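Local coordinates for glycosylation Associate Protein 2 (PDB 6OYC), which probably works with Gap1 and Gap3 in the glycosylation and accessory Sec export of a serine-rich surface adhesin, as its relatives do in other streptococci, at residues 139-143 with 170-176; 154-158 with 253-257. All blocks are in the same frame, centred on the assembly; numbering follows the deposited sequence.

Contact 1 of 2, residues 139-143 with 170-176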
loop_
_atom_site.group_PDB
_atom_site.type_symbol
_atom_site.label_atom_id
_atom_site.label_comp_id
_atom_site.label_asym_id
_atom_site.label_seq_id
_atom_site.Cartn_x
_atom_site.Cartn_y
_atom_site.Cartn_z
ATOM N N GLN B 139 22.497 -7.026 2.052
ATOM C CA GLN B 139 22.543 -7.630 3.384
ATOM C C GLN B 139 22.902 -9.109 3.378
ATOM O O GLN B 139 23.159 -9.675 4.450
ATOM C CB GLN B 139 21.173 -7.578 4.047
ATOM C CG GLN B 139 20.767 -6.324 4.616
ATOM C CD GLN B 139 19.953 -6.590 5.831
ATOM O OE1 GLN B 139 19.999 -7.707 6.428
ATOM N NE2 GLN B 139 19.210 -5.577 6.242
ATOM N N ILE B 140 22.782 -9.773 2.237
ATOM C CA ILE B 140 22.887 -11.224 2.199
ATOM C C ILE B 140 24.351 -11.633 2.322
ATOM O O ILE B 140 25.242 -11.029 1.703
ATOM C CB ILE B 140 22.233 -11.770 0.916
ATOM C CG1 ILE B 140 20.731 -11.509 0.958
ATOM C CG2 ILE B 140 22.520 -13.264 0.742
ATOM C CD1 ILE B 140 19.964 -12.085 -0.223
ATOM N N GLN B 141 24.610 -12.628 3.162
ATOM C CA GLN B 141 25.934 -13.236 3.289
ATOM C C GLN B 141 25.814 -14.682 2.808
ATOM O O GLN B 141 25.251 -15.533 3.506
ATOM C CB GLN B 141 26.442 -13.146 4.725
ATOM C CG GLN B 141 26.718 -11.723 5.182
ATOM C CD GLN B 141 26.900 -11.593 6.688
ATOM O OE1 GLN B 141 26.097 -12.098 7.484
ATOM N NE2 GLN B 141 27.958 -10.912 7.083
ATOM N N ILE B 142 26.307 -14.950 1.597
ATOM C CA ILE B 142 26.288 -16.303 1.055
ATOM C C ILE B 142 27.332 -17.138 1.780
ATOM O O ILE B 142 28.354 -16.620 2.242
ATOM C CB ILE B 142 26.545 -16.272 -0.467
ATOM C CG1 ILE B 142 25.493 -15.414 -1.159
ATOM C CG2 ILE B 142 26.501 -17.686 -1.097
ATOM C CD1 ILE B 142 26.049 -14.721 -2.385
ATOM N N ARG B 143 27.066 -18.431 1.927
ATOM C CA ARG B 143 28.080 -19.277 2.538
ATOM C C ARG B 143 29.350 -19.219 1.694
ATOM O O ARG B 143 29.292 -19.252 0.459
ATOM C CB ARG B 143 27.578 -20.709 2.702
ATOM C CG ARG B 143 27.588 -21.575 1.476
ATOM C CD ARG B 143 27.393 -22.993 1.929
ATOM N NE ARG B 143 26.538 -23.735 1.024
ATOM C CZ ARG B 143 26.990 -24.404 -0.027
ATOM N NH1 ARG B 143 28.288 -24.404 -0.292
ATOM N NH2 ARG B 143 26.148 -25.073 -0.800
ATOM N N PHE B 170 22.442 -25.302 4.004
ATOM C CA PHE B 170 22.598 -23.877 4.253
ATOM C C PHE B 170 23.204 -23.199 3.036
ATOM O O PHE B 170 24.228 -23.638 2.510
ATOM C CB PHE B 170 23.472 -23.631 5.487
ATOM C CG PHE B 170 23.766 -22.173 5.735
ATOM C CD1 PHE B 170 22.750 -21.302 6.113
ATOM C CD2 PHE B 170 25.054 -21.669 5.583
ATOM C CE1 PHE B 170 23.007 -19.953 6.355
ATOM C CE2 PHE B 170 25.327 -20.319 5.827
ATOM C CZ PHE B 170 24.293 -19.461 6.209
ATOM N N LEU B 171 22.547 -22.150 2.567
ATOM C CA LEU B 171 23.044 -21.406 1.421
ATOM C C LEU B 171 23.475 -19.989 1.774
ATOM O O LEU B 171 24.537 -19.543 1.317
ATOM C CB LEU B 171 21.984 -21.355 0.317
ATOM C CG LEU B 171 22.401 -20.492 -0.881
ATOM C CD1 LEU B 171 23.683 -21.030 -1.528
ATOM C CD2 LEU B 171 21.278 -20.409 -1.880
ATOM N N LEU B 172 22.687 -19.272 2.584
ATOM C CA LEU B 172 22.955 -17.870 2.886
ATOM C C LEU B 172 22.170 -17.443 4.120
ATOM O O LEU B 172 21.149 -18.036 4.469
ATOM C CB LEU B 172 22.593 -16.966 1.701
ATOM C CG LEU B 172 21.117 -16.948 1.276
ATOM C CD1 LEU B 172 20.348 -15.838 1.992
ATOM C CD2 LEU B 172 21.022 -16.769 -0.236
ATOM N N ASN B 173 22.627 -16.371 4.749
ATOM C CA ASN B 173 21.855 -15.742 5.805
ATOM C C ASN B 173 21.750 -14.251 5.533
ATOM O O ASN B 173 22.470 -13.691 4.699
ATOM C CB ASN B 173 22.473 -15.979 7.180
ATOM C CG ASN B 173 23.852 -15.351 7.313
ATOM O OD1 ASN B 173 24.865 -15.971 6.966
ATOM N ND2 ASN B 173 23.895 -14.105 7.778
ATOM N N PHE B 174 20.806 -13.615 6.230
ATOM C CA PHE B 174 20.753 -12.165 6.297
ATOM C C PHE B 174 21.582 -11.729 7.496
ATOM O O PHE B 174 21.471 -12.322 8.576
ATOM C CB PHE B 174 19.308 -11.666 6.408
ATOM C CG PHE B 174 18.564 -11.735 5.107
ATOM C CD1 PHE B 174 18.012 -12.936 4.669
ATOM C CD2 PHE B 174 18.457 -10.616 4.298
ATOM C CE1 PHE B 174 17.344 -13.012 3.438
ATOM C CE2 PHE B 174 17.782 -10.675 3.077
ATOM C CZ PHE B 174 17.227 -11.882 2.643
ATOM N N ALA B 175 22.430 -10.713 7.289
ATOM C CA ALA B 175 23.327 -10.259 8.351
ATOM C C ALA B 175 22.589 -9.569 9.497
ATOM O O ALA B 175 23.022 -9.670 10.658
ATOM C CB ALA B 175 24.378 -9.308 7.777
ATOM N N TYR B 176 21.494 -8.871 9.213
ATOM C CA TYR B 176 20.850 -8.050 10.233
ATOM C C TYR B 176 19.580 -8.692 10.772
ATOM O O TYR B 176 19.009 -9.609 10.178
ATOM C CB TYR B 176 20.537 -6.655 9.687
ATOM C CG TYR B 176 21.799 -5.871 9.489
ATOM C CD1 TYR B 176 22.401 -5.217 10.554
ATOM C CD2 TYR B 176 22.423 -5.825 8.243
ATOM C CE1 TYR B 176 23.575 -4.509 10.379
ATOM C CE2 TYR B 176 23.596 -5.120 8.064
ATOM C CZ TYR B 176 24.174 -4.469 9.133
ATOM O OH TYR B 176 25.358 -3.771 8.951
#

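Contact 2 of 2, residues 154-158 with 253-257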
loop_
_atom_site.group_PDB
_atom_site.type_symbol
_atom_site.label_atom_id
_atom_site.label_comp_id
_atom_site.label_asym_id
_atom_site.label_seq_id
_atom_site.Cartn_x
_atom_site.Cartn_y
_atom_site.Cartn_z
ATOM N N GLY B 154 22.152 -5.537 -10.671
ATOM C CA GLY B 154 21.905 -4.279 -10.034
ATOM C C GLY B 154 21.748 -4.418 -8.528
ATOM O O GLY B 154 22.178 -5.393 -7.887
ATOM N N ASN B 155 21.082 -3.423 -7.960
ATOM C CA ASN B 155 21.077 -3.292 -6.518
ATOM C C ASN B 155 20.031 -4.147 -5.832
ATOM O O ASN B 155 20.049 -4.228 -4.603
ATOM C CB ASN B 155 20.868 -1.835 -6.114
ATOM C CG ASN B 155 21.719 -1.451 -4.944
ATOM O OD1 ASN B 155 22.906 -1.783 -4.903
ATOM N ND2 ASN B 155 21.129 -0.772 -3.972
ATOM N N ASN B 156 19.138 -4.796 -6.564
ATOM C CA ASN B 156 17.996 -5.401 -5.898
ATOM C C ASN B 156 17.772 -6.881 -6.193
ATOM O O ASN B 156 16.815 -7.459 -5.657
ATOM C CB ASN B 156 16.730 -4.607 -6.238
ATOM C CG ASN B 156 16.844 -3.137 -5.819
ATOM O OD1 ASN B 156 17.155 -2.266 -6.648
ATOM N ND2 ASN B 156 16.620 -2.861 -4.525
ATOM N N TYR B 157 18.617 -7.514 -7.004
ATOM C CA TYR B 157 18.444 -8.928 -7.308
ATOM C C TYR B 157 19.771 -9.672 -7.244
ATOM O O TYR B 157 20.794 -9.192 -7.749
ATOM C CB TYR B 157 17.773 -9.107 -8.669
ATOM C CG TYR B 157 16.374 -8.558 -8.617
ATOM C CD1 TYR B 157 16.114 -7.223 -8.919
ATOM C CD2 TYR B 157 15.314 -9.359 -8.203
ATOM C CE1 TYR B 157 14.823 -6.717 -8.840
ATOM C CE2 TYR B 157 14.025 -8.860 -8.121
ATOM C CZ TYR B 157 13.784 -7.540 -8.437
ATOM O OH TYR B 157 12.500 -7.036 -8.354
ATOM N N LEU B 158 19.737 -10.829 -6.584
ATOM C CA LEU B 158 20.865 -11.734 -6.474
ATOM C C LEU B 158 20.489 -13.053 -7.129
ATOM O O LEU B 158 19.401 -13.597 -6.886
ATOM C CB LEU B 158 21.272 -11.960 -5.016
ATOM C CG LEU B 158 22.188 -13.150 -4.735
ATOM C CD1 LEU B 158 23.491 -13.068 -5.523
ATOM C CD2 LEU B 158 22.471 -13.254 -3.226
ATOM N N LYS B 253 16.781 -16.661 -7.962
ATOM C CA LYS B 253 16.904 -15.210 -8.051
ATOM C C LYS B 253 16.184 -14.631 -6.852
ATOM O O LYS B 253 14.977 -14.817 -6.715
ATOM C CB LYS B 253 16.294 -14.644 -9.338
ATOM C CG LYS B 253 16.963 -15.080 -10.626
ATOM C CD LYS B 253 16.723 -14.039 -11.728
ATOM C CE LYS B 253 17.224 -14.505 -13.103
ATOM N NZ LYS B 253 16.364 -15.547 -13.744
ATOM N N LEU B 254 16.911 -13.925 -5.998
ATOM C CA LEU B 254 16.346 -13.301 -4.809
ATOM C C LEU B 254 16.220 -11.802 -5.020
ATOM O O LEU B 254 17.156 -11.157 -5.502
ATOM C CB LEU B 254 17.220 -13.575 -3.590
ATOM C CG LEU B 254 17.353 -15.064 -3.278
ATOM C CD1 LEU B 254 18.454 -15.296 -2.269
ATOM C CD2 LEU B 254 16.027 -15.618 -2.761
ATOM N N GLY B 255 15.077 -11.251 -4.646
ATOM C CA GLY B 255 14.913 -9.820 -4.603
ATOM C C GLY B 255 14.797 -9.349 -3.168
ATOM O O GLY B 255 15.201 -10.045 -2.238
ATOM N N PRO B 256 14.236 -8.162 -2.953
ATOM C CA PRO B 256 14.107 -7.661 -1.585
ATOM C C PRO B 256 13.303 -8.614 -0.714
ATOM O O PRO B 256 12.369 -9.278 -1.167
ATOM C CB PRO B 256 13.365 -6.326 -1.759
ATOM C CG PRO B 256 13.492 -5.984 -3.215
ATOM C CD PRO B 256 13.564 -7.290 -3.930
ATOM N N LEU B 257 13.672 -8.660 0.564
ATOM C CA LEU B 257 12.848 -9.276 1.597
ATOM C C LEU B 257 12.100 -8.153 2.308
ATOM O O LEU B 257 12.718 -7.310 2.968
ATOM C CB LEU B 257 13.707 -10.089 2.571
ATOM C CG LEU B 257 13.060 -10.451 3.908
ATOM C CD1 LEU B 257 11.886 -11.401 3.671
ATOM C CD2 LEU B 257 14.079 -11.091 4.864
#

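Contact 1 of 2, residues 139-143 with 170-176
Ile-140 lays its CG1 over one face of the Phe-174 ring, CG1 4.1 Å from the centroid, a CH-pi contact between side chains that run side by side. Its other branch, CG2, trans to the backbone N, meets CD1 of Leu-172 at 3.6 Å. With Ile-142 these residues form the packed face of an antiparallel strand pair, covered by Leu-158, Leu-254 and Leu-257 of the facing sheet. Polar side chains occupy the other, more exposed face. There Asn-173 ND2 donates to OE1 of Gln-141 over 3.0 Å, in the carbonyl plane and on a lone pair, although the two amide planes stand 69° apart. Backbone bonds in both directions join Gln-141 and Asn-173. At the far end Arg-143 bends at chi3 (141°) and brings NE to 2.7 Å from O of Phe-170, while NH1 forms a salt bridge to Glu-147. On its other side strand 168-180 carries a classic beta bulge, where Leu-171 and Leu-172 together pair with Leu-244 of strand 238-247. The chemistry is therefore two-sided: aliphatic and aromatic groups bind this edge strand inward, amide groups tie it to its neighbour on the more exposed face, and a guanidinium group does so at its end.

Contact 2 of 2, residues 154-158 with 253-257
The carbonyl oxygen of Leu-158 accepts the shortest polar bond between the segments, 2.7 Å from N of Leu-254, and the CA of Lys-253 comes up to the same oxygen as a CA-H...O donor. The return bond, from N of Leu-158 to O of Leu-254, spans 2.8 Å. Both donors lie in the plane of the carbonyl they address, and each N-H...O angle is 165°, so both bonds of this antiparallel hydrogen-bonded pair are nearly straight. The oxygen of Leu-254 is also approached by CA of Tyr-157, at 3.1 Å.

Beyond this pair the contact continues through a CA-H...O contact, O of Asn-156 to CA of Gly-255 at 3.2 Å; CD of Pro-256 merely packs nearby. Gly-255 has no side chain, and the Tyr-157 ring comes down beside it, CD2 resting 3.7 Å from CA of Gly-255. With CG beside the backbone N (chi1 -65°), the tyrosine ring is carried over to the glycine and proline, which it meets obliquely, its CE2 being 4.5 Å from CD of Pro-256. Its hydroxyl is hydrogen-bonded to both Glu-191 and His-282, which fixes the far end of the ring. Lys-253 leads away from the pair to a salt bridge with Glu-195, and ND2 of Asn-156 bonds to OE1 of Gln-136.

Leu-158 and Leu-254 project from the face opposite to Tyr-157 and Lys-253, and pack against Ile-140. Strand 251-262 also pairs with strand 185-195, through backbone bonds from Lys-253 and Gly-255. Two antiparallel sheets thus face one another across a leucine- and isoleucine-rich layer, the packing of a beta sandwich.

How the contacts relate
The centres of contacts 1 and 2 lie about 13 Å apart, on the same side of the chain's centre. Contact 1 belongs to the sheet in which 140-142 is an outermost strand beside 168-180; contact 2 belongs to the neighbouring antiparallel sheet, where 157-165 pairs with 251-262. Their segments alternate along the chain, in the order 139-143, 154-158, 170-176, 253-257, so the polypeptide passes repeatedly between the sheets. They meet directly through side chains: CD2 of Leu-172 is 3.6 Å from CD1 of Leu-254, and CZ of Phe-174 is 3.9 Å from CD2 of Leu-257. Both contacts therefore help build one shared hydrophobic interior in this all-beta region of the protein.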